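Local coordinates for Lmo0181 protein (Listeria monocytogenes serovar 1/2a, PDB 5F7V) that binds the cyclic glucan cycloalternan as a substrate-binding protein, probably delivering it to an ABC transporter at the cell membrane, at residues 181-186 with 279-284. Sequence-based numbering, arbitrary orientation.
Sequences EFYKVA and HFFANG. With GLC (alpha-D-glucopyranose), chain B; GLC (alpha-D-glucopyranose), chain C.
Lys184, on helix 179-187, is the side chain to follow, because it runs across His279 at about a right angle. Its CG lies anti to the backbone N, and CB already sits near NE2 of the imidazole. CD then passes over one ring face, a CH-pi contact with the carbon 3.8 Å from the His279 centroid and 21° off the normal. The bend at chi3 (64°) brings CE to 3.5 Å and NZ to 3.0 Å from His279 ND1, and sets NZ among acids: it donates to Glu181 OE2 at 2.8 Å in a salt bridge, approaching from above the carboxylate plane, and forms another with Glu270. On the opposite face of the imidazole, the tip of Phe281, CZ, lies over the rim. His279 NE2 is hydrogen-bonded to the carbonyl of Asn180, which fixes the rotation, and the ring edge points at the face of Tyr183 in an offset edge-to-face pair, planes at 77°. Tyr183 OH donates to a water at 2.7 Å, and Phe280 N donates to the same water, joining the helix to the backbone of Phe280.

The sugar rests on this assembly. One glucose of the bound cycloalternan donates a hydrogen bond from O6 to Glu181 OE1 at 2.6 Å, while its C6 lies 3.4 Å from His279 CE1. The next glucose lies over one face of the Phe281 ring, its C6 above the centre, and is gripped by Asn283, whose OD1 accepts from O3 and whose ND2 donates to O2. An aromatic ring under a sugar, with a carboxamide taking two neighbouring hydroxyls, is a familiar feature of carbohydrate-binding sites. Lys184 works from the second shell: its positive charge probably keeps Glu181 ionised, leaving OE1 a strong acceptor for the glucose hydroxyl.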
ATOM      1  N   GLU A 181       5.982  -1.195   6.764  1.00  3.33           N
ATOM      2  CA  GLU A 181       5.936  -2.647   6.963  1.00  3.24           C
ATOM      3  C   GLU A 181       5.843  -2.977   8.448  1.00  3.23           C
ATOM      4  O   GLU A 181       5.219  -3.948   8.871  1.00  3.18           O
ATOM      5  CB  GLU A 181       7.168  -3.291   6.348  1.00  3.24           C
ATOM      6  CG  GLU A 181       7.028  -4.798   6.177  1.00  3.22           C
ATOM      7  CD  GLU A 181       6.105  -5.212   5.043  1.00  3.26           C
ATOM      8  OE1 GLU A 181       5.624  -4.360   4.229  1.00  3.37           O
ATOM      9  OE2 GLU A 181       5.887  -6.450   4.942  1.00  3.42           O
ATOM     10  N   PHE A 182       6.523  -2.156   9.244  1.00  3.29           N
ATOM     11  CA  PHE A 182       6.690  -2.499  10.666  1.00  3.32           C
ATOM     12  C   PHE A 182       5.432  -2.379  11.472  1.00  3.34           C
ATOM     13  O   PHE A 182       5.296  -3.144  12.416  1.00  3.35           O
ATOM     14  CB  PHE A 182       7.758  -1.608  11.265  1.00  3.43           C
ATOM     15  CG  PHE A 182       8.183  -2.082  12.628  1.00  3.48           C
ATOM     16  CD1 PHE A 182       8.773  -3.335  12.767  1.00  3.45           C
ATOM     17  CD2 PHE A 182       7.978  -1.330  13.759  1.00  3.59           C
ATOM     18  CE1 PHE A 182       9.161  -3.824  13.993  1.00  3.53           C
ATOM     19  CE2 PHE A 182       8.362  -1.814  14.994  1.00  3.68           C
ATOM     20  CZ  PHE A 182       8.934  -3.063  15.102  1.00  3.65           C
ATOM     21  N   TYR A 183       4.505  -1.482  11.147  1.00  3.37           N
ATOM     22  CA  TYR A 183       3.316  -1.473  12.022  1.00  3.41           C
ATOM     23  C   TYR A 183       2.585  -2.807  11.884  1.00  3.36           C
ATOM     24  O   TYR A 183       1.953  -3.278  12.821  1.00  3.55           O
ATOM     25  CB  TYR A 183       2.394  -0.273  11.830  1.00  3.49           C
ATOM     26  CG  TYR A 183       1.644  -0.130  10.525  1.00  3.47           C
ATOM     27  CD1 TYR A 183       0.458  -0.789  10.307  1.00  3.46           C
ATOM     28  CD2 TYR A 183       2.105   0.683   9.503  1.00  3.49           C
ATOM     29  CE1 TYR A 183      -0.270  -0.618   9.145  1.00  3.48           C
ATOM     30  CE2 TYR A 183       1.402   0.872   8.339  1.00  3.51           C
ATOM     31  CZ  TYR A 183       0.230   0.198   8.167  1.00  3.50           C
ATOM     32  OH  TYR A 183      -0.488   0.406   7.018  1.00  3.57           O
ATOM     33  N   LYS A 184       2.634  -3.415  10.698  1.00  3.28           N
ATOM     34  CA  LYS A 184       2.090  -4.768  10.500  1.00  3.25           C
ATOM     35  C   LYS A 184       2.904  -5.847  11.200  1.00  3.23           C
ATOM     36  O   LYS A 184       2.349  -6.685  11.892  1.00  3.28           O
ATOM     37  CB  LYS A 184       2.004  -5.025   9.015  1.00  3.20           C
ATOM     38  CG  LYS A 184       1.594  -6.437   8.665  1.00  3.19           C
ATOM     39  CD  LYS A 184       1.693  -6.771   7.190  1.00  3.17           C
ATOM     40  CE  LYS A 184       3.117  -6.722   6.639  1.00  3.12           C
ATOM     41  NZ  LYS A 184       3.105  -6.868   5.159  1.00  3.13           N
ATOM     42  N   VAL A 185       4.209  -5.869  10.974  1.00  3.20           N
ATOM     43  CA  VAL A 185       5.056  -6.920  11.559  1.00  3.20           C
ATOM     44  C   VAL A 185       5.068  -6.834  13.084  1.00  3.30           C
ATOM     45  O   VAL A 185       5.038  -7.860  13.765  1.00  3.34           O
ATOM     46  CB  VAL A 185       6.475  -6.897  10.928  1.00  3.18           C
ATOM     47  CG1 VAL A 185       7.333  -7.962  11.555  1.00  3.21           C
ATOM     48  CG2 VAL A 185       6.343  -7.173   9.435  1.00  3.12           C
ATOM     49  N   ALA A 186       5.054  -5.612  13.619  1.00  3.35           N
ATOM     50  CA  ALA A 186       4.871  -5.453  15.086  1.00  3.47           C
ATOM     51  C   ALA A 186       3.571  -6.077  15.563  1.00  3.52           C
ATOM     52  O   ALA A 186       3.559  -6.823  16.549  1.00  3.62           O
ATOM     53  CB  ALA A 186       4.914  -3.981  15.448  1.00  3.54           C
ATOM     54  N   HIS A 279      -1.728  -6.094   5.984  1.00  3.40           N
ATOM     55  CA  HIS A 279      -1.925  -4.700   5.553  1.00  3.44           C
ATOM     56  C   HIS A 279      -3.297  -4.506   4.936  1.00  3.58           C
ATOM     57  O   HIS A 279      -3.874  -5.379   4.318  1.00  3.65           O
ATOM     58  CB  HIS A 279      -0.874  -4.331   4.519  1.00  3.40           C
ATOM     59  CG  HIS A 279       0.385  -3.809   5.123  1.00  3.32           C
ATOM     60  ND1 HIS A 279       1.632  -4.239   4.734  1.00  3.26           N
ATOM     61  CD2 HIS A 279       0.591  -2.835   6.039  1.00  3.33           C
ATOM     62  CE1 HIS A 279       2.549  -3.554   5.391  1.00  3.24           C
ATOM     63  NE2 HIS A 279       1.943  -2.694   6.175  1.00  3.28           N
ATOM     64  N   PHE A 280      -3.812  -3.294   5.068  1.00  3.66           N
ATOM     65  CA  PHE A 280      -4.980  -2.764   4.358  1.00  3.83           C
ATOM     66  C   PHE A 280      -4.644  -1.351   3.930  1.00  3.87           C
ATOM     67  O   PHE A 280      -4.384  -0.482   4.748  1.00  3.85           O
ATOM     68  CB  PHE A 280      -6.220  -2.771   5.251  1.00  3.95           C
ATOM     69  CG  PHE A 280      -7.457  -2.310   4.533  1.00  4.16           C
ATOM     70  CD1 PHE A 280      -8.223  -3.228   3.815  1.00  4.30           C
ATOM     71  CD2 PHE A 280      -7.804  -0.971   4.514  1.00  4.30           C
ATOM     72  CE1 PHE A 280      -9.360  -2.804   3.149  1.00  4.58           C
ATOM     73  CE2 PHE A 280      -8.922  -0.549   3.821  1.00  4.57           C
ATOM     74  CZ  PHE A 280      -9.666  -1.471   3.160  1.00  4.71           C
ATOM     75  N   PHE A 281      -4.657  -1.159   2.628  1.00  3.95           N
ATOM     76  CA  PHE A 281      -4.355   0.144   2.023  1.00  4.03           C
ATOM     77  C   PHE A 281      -5.544   0.569   1.189  1.00  4.24           C
ATOM     78  O   PHE A 281      -6.309  -0.238   0.712  1.00  4.32           O
ATOM     79  CB  PHE A 281      -3.075   0.029   1.191  1.00  3.96           C
ATOM     80  CG  PHE A 281      -1.842  -0.205   2.008  1.00  3.79           C
ATOM     81  CD1 PHE A 281      -1.468   0.716   2.982  1.00  3.77           C
ATOM     82  CD2 PHE A 281      -1.038  -1.287   1.766  1.00  3.68           C
ATOM     83  CE1 PHE A 281      -0.341   0.496   3.739  1.00  3.65           C
ATOM     84  CE2 PHE A 281       0.091  -1.508   2.533  1.00  3.56           C
ATOM     85  CZ  PHE A 281       0.449  -0.611   3.509  1.00  3.54           C
ATOM     86  N   ALA A 282      -5.661   1.865   0.976  1.00  4.37           N
ATOM     87  CA  ALA A 282      -6.697   2.405   0.109  1.00  4.61           C
ATOM     88  C   ALA A 282      -6.267   3.691  -0.512  1.00  4.73           C
ATOM     89  O   ALA A 282      -5.590   4.483   0.138  1.00  4.68           O
ATOM     90  CB  ALA A 282      -7.997   2.643   0.857  1.00  4.73           C
ATOM     91  N   ASN A 283      -6.621   3.886  -1.773  1.00  4.78           N
ATOM     92  CA  ASN A 283      -6.413   5.173  -2.435  1.00  4.65           C
ATOM     93  C   ASN A 283      -7.725   5.877  -2.652  1.00  4.42           C
ATOM     94  O   ASN A 283      -8.732   5.214  -2.905  1.00  4.28           O
ATOM     95  CB  ASN A 283      -5.730   4.927  -3.769  1.00  4.57           C
ATOM     96  CG  ASN A 283      -4.350   4.305  -3.565  1.00  4.97           C
ATOM     97  OD1 ASN A 283      -3.592   4.768  -2.736  1.00  5.36           O
ATOM     98  ND2 ASN A 283      -4.020   3.272  -4.346  1.00  5.02           N
ATOM     99  N   GLY A 284      -7.681   7.192  -2.576  1.00  4.48           N
ATOM    100  CA  GLY A 284      -8.853   8.048  -2.723  1.00  4.40           C
ATOM    101  C   GLY A 284      -8.506   9.217  -3.595  1.00  4.37           C
ATOM    102  O   GLY A 284      -7.330   9.543  -3.777  1.00  4.54           O
TER
HETATM  103  C1  GLC B   4       0.352   0.994  -2.814  1.00  2.56           C
HETATM  104  C2  GLC B   4      -1.069   1.437  -2.551  1.00  2.43           C
HETATM  105  C3  GLC B   4      -1.080   2.637  -1.622  1.00  2.38           C
HETATM  106  C4  GLC B   4      -0.252   2.357  -0.373  1.00  2.28           C
HETATM  107  C5  GLC B   4       1.161   1.944  -0.762  1.00  2.35           C
HETATM  108  C6  GLC B   4       2.009   1.529   0.434  1.00  2.35           C
HETATM  109  O2  GLC B   4      -1.693   1.744  -3.803  1.00  2.46           O
HETATM  110  O3  GLC B   4      -2.434   2.876  -1.246  1.00  2.35           O
HETATM  111  O4  GLC B   4      -0.152   3.579   0.364  1.00  2.40           O
HETATM  112  O5  GLC B   4       1.086   0.780  -1.615  1.00  2.36           O
HETATM  113  O6  GLC B   4       3.220   1.002  -0.153  1.00  2.41           O
HETATM  114  C1  GLC C   1       4.338   1.054   0.739  1.00  2.49           C
HETATM  115  C2  GLC C   1       5.529   0.681  -0.132  1.00  2.58           C
HETATM  116  C3  GLC C   1       5.332  -0.739  -0.664  1.00  2.64           C
HETATM  117  C4  GLC C   1       5.140  -1.691   0.503  1.00  2.58           C
HETATM  118  C5  GLC C   1       4.064  -1.190   1.478  1.00  2.54           C
HETATM  119  C6  GLC C   1       4.007  -1.965   2.797  1.00  2.64           C
HETATM  120  O2  GLC C   1       5.695   1.620  -1.209  1.00  2.78           O
HETATM  121  O3  GLC C   1       6.518  -1.065  -1.401  1.00  2.88           O
HETATM  122  O4  GLC C   1       4.709  -2.979   0.033  1.00  2.70           O
HETATM  123  O5  GLC C   1       4.236   0.176   1.855  1.00  2.49           O
HETATM  124  O6  GLC C   1       5.273  -1.865   3.440  1.00  2.67           O
HETATM  125  O   HOH W   1      -2.645  -1.143   6.741  1.00  3.80           O